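Side-chain contacts in membrane-bound lytic murein transglycosylase (Agrobacterium tumefaciens, PDB 2PNW), which probably cleaves the glycan strands of bacterial peptidoglycan, leaving 1,6-anhydro-muramoyl ends: residues A[11-14]-A[15-18]; A[69-72]-A[73-76]; A[226-229]-A[230-233]. All coordinates share one frame; numbering follows the deposited sequence.

How the interactions relate
The three contacts follow one another along the chain; none nests in or crosses another, and each closes only a few residues of chain. Interaction 1 comes first, in the turn after strand 8-11, and rests on strands 83-89 and 353-363. Interaction 2 lies where the loop after helix 54-66 becomes helix 72-82; it caps that helix and rests on helix 28-39. These two are near neighbours, with centres about 18 Å apart and nearest atoms about 6 Å apart, but they do not touch. Interaction 3 is far off, with its centre about 35 Å from that of interaction 1. It turns the chain within the MltA-specific insert and packs on helices 217-223 and 234-243.

Interaction 1: A[11-14]-A[15-18]; sequences EVSF and RDLP
Asp-16 reaches back to Ser-13 and closes a short 3-10 turn just after strand 8-11. Its CB packs against the backbone O of Ser-13 at 3.2 Å and also meets CB of Val-12. CG lies near the same O. The side chain sets off beside its own backbone N, anti to the carbonyl carbon (chi1 -65°), and this carries the carboxylate to the start of the turn. There Asp-16 OD2 accepts a nearly straight hydrogen bond from Ser-13 N at 3.0 Å, met on the anti side of the carboxylate. OD2 also touches CB of Val-12 and CB of Ser-13.

Ser-13 accepts two bonds in turn, one from Asp-16 and one from Arg-15. Its O accepts from Asp-16 N at 2.8 Å. Its OG accepts from Arg-15 N at 3.1 Å, which makes an ST turn. A second turn overlaps the first, with Leu-17 N bonded to Phe-14 O at 3.2 Å. One water donates to both Phe-14 O and Leu-17 O.

The apolar side rests on Leu-17, whose two methyls part. CD1 meets Val-12 CG2 at 3.6 Å, the two side chains crossing at about a right angle. CD2 meets Phe-14 CD1 at 3.8 Å, and here the side chains run side by side. Val-12 and Leu-17 both touch Tyr-359 of strand 353-363, and the Phe-14 ring meets that of Trp-20.

Polar bonds thus shape the turn while its apolar side faces the strands. The N-H of Ser-13 probably helps to stabilise the charge of the Asp-16 carboxylate.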
ATOM      1  N   GLU A  11     -24.428 -11.079   3.872  1.00 32.33           N
ATOM      2  CA  GLU A  11     -24.711 -10.364   5.110  1.00 32.00           C
ATOM      3  C   GLU A  11     -24.483 -11.243   6.340  1.00 31.62           C
ATOM      4  O   GLU A  11     -24.849 -12.421   6.347  1.00 30.73           O
ATOM      5  CB  GLU A  11     -26.142  -9.832   5.098  1.00 32.09           C
ATOM      6  CG  GLU A  11     -26.494  -9.013   6.325  1.00 31.91           C
ATOM      7  CD  GLU A  11     -27.850  -8.345   6.241  1.00 33.41           C
ATOM      8  OE1 GLU A  11     -28.592  -8.576   5.266  1.00 36.99           O
ATOM      9  OE2 GLU A  11     -28.177  -7.574   7.163  1.00 36.29           O
ATOM     10  N   VAL A  12     -23.858 -10.662   7.362  1.00 30.71           N
ATOM     11  CA  VAL A  12     -23.753 -11.275   8.681  1.00 30.86           C
ATOM     12  C   VAL A  12     -24.237 -10.241   9.693  1.00 31.45           C
ATOM     13  O   VAL A  12     -24.615  -9.121   9.315  1.00 31.78           O
ATOM     14  CB  VAL A  12     -22.313 -11.724   9.034  1.00 30.83           C
ATOM     15  CG1 VAL A  12     -21.836 -12.856   8.129  1.00 30.94           C
ATOM     16  CG2 VAL A  12     -21.319 -10.531   8.999  1.00 30.82           C
ATOM     17  N   SER A  13     -24.240 -10.631  10.964  1.00 31.27           N
ATOM     18  CA  SER A  13     -24.535  -9.759  12.076  1.00 31.60           C
ATOM     19  C   SER A  13     -23.220  -9.371  12.743  1.00 31.54           C
ATOM     20  O   SER A  13     -22.220 -10.078  12.583  1.00 31.22           O
ATOM     21  CB  SER A  13     -25.420 -10.514  13.080  1.00 32.51           C
ATOM     22  OG  SER A  13     -25.234 -10.013  14.398  1.00 35.55           O
ATOM     23  N   PHE A  14     -23.212  -8.270  13.500  1.00 31.34           N
ATOM     24  CA  PHE A  14     -21.990  -7.863  14.210  1.00 31.75           C
ATOM     25  C   PHE A  14     -21.548  -8.915  15.245  1.00 32.90           C
ATOM     26  O   PHE A  14     -20.361  -9.035  15.539  1.00 31.62           O
ATOM     27  CB  PHE A  14     -22.111  -6.456  14.819  1.00 30.91           C
ATOM     28  CG  PHE A  14     -21.890  -5.340  13.814  1.00 28.97           C
ATOM     29  CD1 PHE A  14     -20.601  -4.884  13.526  1.00 28.96           C
ATOM     30  CD2 PHE A  14     -22.969  -4.748  13.170  1.00 28.86           C
ATOM     31  CE1 PHE A  14     -20.392  -3.846  12.598  1.00 28.33           C
ATOM     32  CE2 PHE A  14     -22.773  -3.711  12.238  1.00 28.66           C
ATOM     33  CZ  PHE A  14     -21.471  -3.269  11.954  1.00 27.38           C
ATOM     34  N   ARG A  15     -22.513  -9.698  15.748  1.00 34.94           N
ATOM     35  CA  ARG A  15     -22.236 -10.894  16.567  1.00 36.68           C
ATOM     36  C   ARG A  15     -21.402 -11.960  15.859  1.00 36.68           C
ATOM     37  O   ARG A  15     -20.790 -12.790  16.513  1.00 37.70           O
ATOM     38  CB  ARG A  15     -23.539 -11.554  17.034  1.00 37.44           C
ATOM     39  CG  ARG A  15     -24.090 -11.006  18.327  1.00 41.95           C
ATOM     40  CD  ARG A  15     -25.020  -9.839  18.092  1.00 47.49           C
ATOM     41  NE  ARG A  15     -26.218  -9.943  18.927  1.00 53.08           N
ATOM     42  CZ  ARG A  15     -27.234  -9.079  18.900  1.00 55.03           C
ATOM     43  NH1 ARG A  15     -27.208  -8.029  18.080  1.00 55.02           N
ATOM     44  NH2 ARG A  15     -28.279  -9.263  19.703  1.00 55.67           N
ATOM     45  N   ASP A  16     -21.392 -11.948  14.530  1.00 36.60           N
ATOM     46  CA  ASP A  16     -20.632 -12.925  13.764  1.00 36.51           C
ATOM     47  C   ASP A  16     -19.165 -12.527  13.538  1.00 35.80           C
ATOM     48  O   ASP A  16     -18.382 -13.313  13.001  1.00 35.89           O
ATOM     49  CB  ASP A  16     -21.318 -13.189  12.421  1.00 36.95           C
ATOM     50  CG  ASP A  16     -22.688 -13.848  12.578  1.00 39.05           C
ATOM     51  OD1 ASP A  16     -22.788 -14.837  13.348  1.00 40.94           O
ATOM     52  OD2 ASP A  16     -23.664 -13.385  11.928  1.00 39.26           O
ATOM     53  N   LEU A  17     -18.804 -11.304  13.918  1.00 34.78           N
ATOM     54  CA  LEU A  17     -17.442 -10.813  13.707  1.00 33.74           C
ATOM     55  C   LEU A  17     -16.626 -11.150  14.935  1.00 33.29           C
ATOM     56  O   LEU A  17     -16.785 -10.512  15.972  1.00 32.96           O
ATOM     57  CB  LEU A  17     -17.436  -9.295  13.445  1.00 33.66           C
ATOM     58  CG  LEU A  17     -17.624  -8.707  12.035  1.00 33.88           C
ATOM     59  CD1 LEU A  17     -18.728  -9.376  11.262  1.00 34.13           C
ATOM     60  CD2 LEU A  17     -17.888  -7.192  12.147  1.00 32.74           C
ATOM     61  N   PRO A  18     -15.761 -12.177  14.835  1.00 33.31           N
ATOM     62  CA  PRO A  18     -15.034 -12.631  16.019  1.00 32.55           C
ATOM     63  C   PRO A  18     -14.135 -11.537  16.578  1.00 32.01           C
ATOM     64  O   PRO A  18     -13.333 -10.944  15.840  1.00 32.05           O
ATOM     65  CB  PRO A  18     -14.210 -13.810  15.498  1.00 33.05           C
ATOM     66  CG  PRO A  18     -14.928 -14.258  14.255  1.00 33.62           C
ATOM     67  CD  PRO A  18     -15.407 -12.973  13.645  1.00 33.15           C
TER
HETATM   68  O   HOH W   1     -18.927 -10.514  17.540  1.00 38.73           O

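Interaction 2: A[69-72]-A[73-76]; sequences VNSP and EQAR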
ATOM      1  N   VAL A  69     -18.049  10.525  19.628  1.00 39.95           N
ATOM      2  CA  VAL A  69     -17.646   9.228  20.126  1.00 39.25           C
ATOM      3  C   VAL A  69     -16.626   9.485  21.214  1.00 38.98           C
ATOM      4  O   VAL A  69     -15.679  10.242  20.999  1.00 39.54           O
ATOM      5  CB  VAL A  69     -17.070   8.347  18.976  1.00 38.90           C
ATOM      6  CG1 VAL A  69     -16.079   7.348  19.497  1.00 39.27           C
ATOM      7  CG2 VAL A  69     -18.212   7.658  18.238  1.00 39.06           C
ATOM      8  N   ASN A  70     -16.848   8.885  22.383  1.00 38.17           N
ATOM      9  CA  ASN A  70     -16.031   9.127  23.572  1.00 37.69           C
ATOM     10  C   ASN A  70     -15.686   7.871  24.386  1.00 36.06           C
ATOM     11  O   ASN A  70     -15.334   7.982  25.573  1.00 36.35           O
ATOM     12  CB  ASN A  70     -16.715  10.146  24.495  1.00 38.48           C
ATOM     13  CG  ASN A  70     -16.595  11.580  23.993  1.00 41.77           C
ATOM     14  OD1 ASN A  70     -15.507  12.036  23.612  1.00 46.38           O
ATOM     15  ND2 ASN A  70     -17.716  12.314  24.018  1.00 44.53           N
ATOM     16  N   SER A  71     -15.801   6.696  23.767  1.00 33.27           N
ATOM     17  CA  SER A  71     -15.425   5.421  24.382  1.00 31.03           C
ATOM     18  C   SER A  71     -15.340   4.358  23.289  1.00 29.74           C
ATOM     19  O   SER A  71     -15.944   4.534  22.234  1.00 29.21           O
ATOM     20  CB  SER A  71     -16.480   5.008  25.401  1.00 31.45           C
ATOM     21  OG  SER A  71     -17.686   4.680  24.738  1.00 30.18           O
ATOM     22  N   PRO A  72     -14.600   3.253  23.527  1.00 28.76           N
ATOM     23  CA  PRO A  72     -14.611   2.146  22.561  1.00 28.28           C
ATOM     24  C   PRO A  72     -16.028   1.679  22.236  1.00 28.30           C
ATOM     25  O   PRO A  72     -16.337   1.418  21.075  1.00 26.70           O
ATOM     26  CB  PRO A  72     -13.824   1.045  23.277  1.00 28.56           C
ATOM     27  CG  PRO A  72     -12.875   1.803  24.150  1.00 28.47           C
ATOM     28  CD  PRO A  72     -13.655   2.997  24.635  1.00 28.12           C
ATOM     29  N   GLU A  73     -16.893   1.623  23.253  1.00 28.44           N
ATOM     30  CA  GLU A  73     -18.274   1.177  23.052  1.00 28.54           C
ATOM     31  C   GLU A  73     -19.041   2.121  22.134  1.00 27.43           C
ATOM     32  O   GLU A  73     -19.750   1.667  21.245  1.00 27.20           O
ATOM     33  CB  GLU A  73     -19.012   1.012  24.397  1.00 29.16           C
ATOM     34  CG  GLU A  73     -20.517   0.710  24.274  1.00 33.25           C
ATOM     35  CD  GLU A  73     -20.843  -0.603  23.558  1.00 40.19           C
ATOM     36  OE1 GLU A  73     -21.956  -0.719  22.985  1.00 45.08           O
ATOM     37  OE2 GLU A  73     -20.004  -1.532  23.558  1.00 44.60           O
ATOM     38  N   GLN A  74     -18.901   3.428  22.347  1.00 26.58           N
ATOM     39  CA  GLN A  74     -19.579   4.410  21.477  1.00 25.94           C
ATOM     40  C   GLN A  74     -19.063   4.337  20.038  1.00 25.20           C
ATOM     41  O   GLN A  74     -19.829   4.500  19.074  1.00 24.21           O
ATOM     42  CB  GLN A  74     -19.415   5.810  22.014  1.00 26.47           C
ATOM     43  CG  GLN A  74     -20.380   6.117  23.156  1.00 28.36           C
ATOM     44  CD  GLN A  74     -20.049   7.410  23.847  1.00 31.25           C
ATOM     45  OE1 GLN A  74     -19.239   8.195  23.363  1.00 31.14           O
ATOM     46  NE2 GLN A  74     -20.673   7.642  24.997  1.00 33.45           N
ATOM     47  N   ALA A  75     -17.768   4.067  19.902  1.00 24.57           N
ATOM     48  CA  ALA A  75     -17.137   3.891  18.572  1.00 23.73           C
ATOM     49  C   ALA A  75     -17.701   2.678  17.824  1.00 23.86           C
ATOM     50  O   ALA A  75     -18.086   2.775  16.659  1.00 23.61           O
ATOM     51  CB  ALA A  75     -15.640   3.764  18.738  1.00 23.73           C
ATOM     52  N   ARG A  76     -17.744   1.523  18.483  1.00 24.16           N
ATOM     53  CA  ARG A  76     -18.350   0.331  17.876  1.00 24.71           C
ATOM     54  C   ARG A  76     -19.822   0.580  17.546  1.00 24.75           C
ATOM     55  O   ARG A  76     -20.298   0.151  16.490  1.00 25.00           O
ATOM     56  CB  ARG A  76     -18.222  -0.904  18.788  1.00 23.87           C
ATOM     57  CG  ARG A  76     -16.795  -1.397  18.984  1.00 26.08           C
ATOM     58  CD  ARG A  76     -16.759  -2.729  19.717  1.00 25.82           C
ATOM     59  NE  ARG A  76     -17.354  -2.602  21.047  1.00 29.37           N
ATOM     60  CZ  ARG A  76     -16.673  -2.334  22.160  1.00 31.45           C
ATOM     61  NH1 ARG A  76     -15.351  -2.159  22.126  1.00 31.58           N
ATOM     62  NH2 ARG A  76     -17.320  -2.243  23.319  1.00 32.27           N
TER
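The guanidinium of Arg-76 lays one face over the peptide that joins Pro-72 to Glu-73, at the capped N terminus of helix 72-82. Pro-72 O and Glu-73 N both lie on that face, offset toward its rim. NH2 forms a salt bridge with Glu-73 OE2 at 2.8 Å, tilted somewhat from the guanidinium plane and met on the anti side of the carboxylate. NH1 touches Pro-72 CB and is hydrogen-bonded to Asp-23 O. The group is therefore held over a face and through both terminal nitrogens. The bend of Arg-76 at chi3 (-61°) turns the chain back over the first turn of the helix. The other flat group is the amide of Gln-74. Its OE1 accepts from Asn-70 N at 2.7 Å, with the donor tilted 21° from the carbonyl plane.

Ser-71 is the N-cap of the helix. Ser-71 OG accepts from Gln-74 N at 3.0 Å. The hydroxyl stands between the backbone N and the carbonyl carbon (chi1 68°), which points it at the first turn. Gln-74 CB and CG also close on OG. Regular helical bonds then begin, from Ala-75 N to Ser-71 O and from Arg-76 N to Pro-72 O.

Gln-74 thus reaches back beyond the cap and ties down the incoming loop, while its own backbone N is held by the cap. On the apolar side, Val-69 and Ala-75 both touch Phe-29 of helix 28-39, which joins the cap to that helix. They also touch each other: Val-69 CG1 lies 3.7 Å from Ala-75 CB.

Interaction 3: A[226-229]-A[230-233]; sequences ELDP and KTIS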
ATOM      1  N   GLU A 226      16.112 -21.011  -3.931  1.00 23.79           N
ATOM      2  CA  GLU A 226      17.068 -20.289  -3.059  1.00 24.18           C
ATOM      3  C   GLU A 226      16.583 -20.129  -1.619  1.00 24.99           C
ATOM      4  O   GLU A 226      17.393 -20.023  -0.681  1.00 25.34           O
ATOM      5  CB  GLU A 226      17.417 -18.911  -3.619  1.00 24.06           C
ATOM      6  CG  GLU A 226      17.898 -18.893  -5.059  1.00 24.24           C
ATOM      7  CD  GLU A 226      19.285 -19.487  -5.246  1.00 29.57           C
ATOM      8  OE1 GLU A 226      19.971 -19.820  -4.243  1.00 31.70           O
ATOM      9  OE2 GLU A 226      19.689 -19.595  -6.413  1.00 30.51           O
ATOM     10  N   LEU A 227      15.269 -20.084  -1.441  1.00 25.02           N
ATOM     11  CA  LEU A 227      14.694 -19.917  -0.129  1.00 26.14           C
ATOM     12  C   LEU A 227      13.637 -20.986   0.114  1.00 27.93           C
ATOM     13  O   LEU A 227      13.051 -21.524  -0.822  1.00 28.01           O
ATOM     14  CB  LEU A 227      14.099 -18.502   0.035  1.00 25.98           C
ATOM     15  CG  LEU A 227      15.081 -17.311  -0.038  1.00 25.07           C
ATOM     16  CD1 LEU A 227      14.326 -15.995  -0.181  1.00 26.22           C
ATOM     17  CD2 LEU A 227      15.964 -17.259   1.191  1.00 22.69           C
ATOM     18  N   ASP A 228      13.412 -21.272   1.391  1.00 29.80           N
ATOM     19  CA  ASP A 228      12.423 -22.249   1.848  1.00 31.87           C
ATOM     20  C   ASP A 228      11.035 -21.607   1.929  1.00 31.71           C
ATOM     21  O   ASP A 228      10.860 -20.623   2.650  1.00 31.75           O
ATOM     22  CB  ASP A 228      12.873 -22.739   3.230  1.00 32.46           C
ATOM     23  CG  ASP A 228      11.983 -23.842   3.815  1.00 36.31           C
ATOM     24  OD1 ASP A 228      10.924 -24.197   3.245  1.00 38.14           O
ATOM     25  OD2 ASP A 228      12.371 -24.351   4.889  1.00 40.05           O
ATOM     26  N   PRO A 229      10.034 -22.162   1.207  1.00 32.68           N
ATOM     27  CA  PRO A 229       8.691 -21.571   1.306  1.00 33.01           C
ATOM     28  C   PRO A 229       8.101 -21.576   2.717  1.00 33.75           C
ATOM     29  O   PRO A 229       7.239 -20.753   3.021  1.00 33.36           O
ATOM     30  CB  PRO A 229       7.840 -22.433   0.360  1.00 33.75           C
ATOM     31  CG  PRO A 229       8.627 -23.684   0.140  1.00 32.56           C
ATOM     32  CD  PRO A 229      10.068 -23.292   0.253  1.00 32.41           C
ATOM     33  N   LYS A 230       8.561 -22.486   3.572  1.00 34.30           N
ATOM     34  CA  LYS A 230       8.061 -22.542   4.951  1.00 34.59           C
ATOM     35  C   LYS A 230       8.542 -21.382   5.824  1.00 33.97           C
ATOM     36  O   LYS A 230       7.908 -21.050   6.836  1.00 33.43           O
ATOM     37  CB  LYS A 230       8.404 -23.885   5.597  1.00 35.34           C
ATOM     38  CG  LYS A 230       7.510 -25.034   5.107  1.00 37.91           C
ATOM     39  CD  LYS A 230       7.762 -26.310   5.909  1.00 42.91           C
ATOM     40  CE  LYS A 230       6.561 -27.248   5.877  1.00 45.77           C
ATOM     41  NZ  LYS A 230       6.507 -28.107   4.647  1.00 46.32           N
ATOM     42  N   THR A 231       9.645 -20.752   5.434  1.00 32.90           N
ATOM     43  CA  THR A 231      10.230 -19.708   6.272  1.00 32.43           C
ATOM     44  C   THR A 231      10.343 -18.357   5.590  1.00 31.11           C
ATOM     45  O   THR A 231      10.766 -17.389   6.231  1.00 30.35           O
ATOM     46  CB  THR A 231      11.649 -20.080   6.750  1.00 32.64           C
ATOM     47  OG1 THR A 231      12.478 -20.328   5.613  1.00 34.43           O
ATOM     48  CG2 THR A 231      11.619 -21.316   7.652  1.00 35.07           C
ATOM     49  N   ILE A 232      10.005 -18.276   4.300  1.00 29.48           N
ATOM     50  CA  ILE A 232      10.279 -17.028   3.575  1.00 28.12           C
ATOM     51  C   ILE A 232       9.622 -15.844   4.284  1.00 26.74           C
ATOM     52  O   ILE A 232       8.484 -15.948   4.758  1.00 27.05           O
ATOM     53  CB  ILE A 232       9.910 -17.097   2.055  1.00 27.99           C
ATOM     54  CG1 ILE A 232      10.385 -15.830   1.338  1.00 27.72           C
ATOM     55  CG2 ILE A 232       8.408 -17.373   1.843  1.00 27.99           C
ATOM     56  CD1 ILE A 232      10.470 -15.961  -0.146  1.00 28.40           C
ATOM     57  N   SER A 233      10.374 -14.747   4.393  1.00 25.10           N
ATOM     58  CA  SER A 233       9.905 -13.485   4.982  1.00 24.11           C
ATOM     59  C   SER A 233      10.761 -12.363   4.418  1.00 22.94           C
ATOM     60  O   SER A 233      11.792 -12.640   3.790  1.00 22.41           O
ATOM     61  CB  SER A 233      10.115 -13.523   6.497  1.00 24.48           C
ATOM     62  OG  SER A 233      11.494 -13.723   6.788  1.00 23.75           O
TER
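Asp-228 and Lys-230 form an Asx turn, set within a beta turn that runs from Asp-228 to Thr-231. It bends the chain sharply between helices 217-223 and 234-243, inside the MltA-specific insert.

Hydrogen bonds centre on Asp-228. Its side chain leaves anti to its own backbone N (chi1 -176°), which swings the carboxylate forward along the chain. Asp-228 OD1 then accepts from Lys-230 N at 2.9 Å. The donor arrives from above the carboxylate plane, 60° out of it. The backbone O of Asp-228 accepts from Thr-231 N at 3.0 Å, the bond that closes the beta turn. The same O takes a second, weak bond from Ile-232 N. The two acceptors of Asp-228 thus meet three successive N-H groups, the last of them weakly.

Charge plays little direct part. Lys-230 packs its CB against Asp-228 OD1 at 3.5 Å, but the chain then leads away. Its NZ is 6.1 Å from Asp-228 OD1, so the two charges are not in contact.

Van der Waals contacts flank the polar turn. Thr-231 OG1 lies 3.4 Å from Asp-228 CB, the side chains crossing at about a right angle. Ile-232 CG2 rests near Pro-229 O. Leu-227 and Ile-232 turn to the helices and both pack on Ile-237. Leu-227 also touches Leu-221, while Ile-232 touches Leu-222. Just beyond, Ile-232 O is bonded to Arg-353 NH2, and Ser-233 is the N-cap of helix 234-243.

Across the base of the turn the two apolar chains meet through their end methyls, Leu-227 CD1 lying 3.9 Å from Ile-232 CD1.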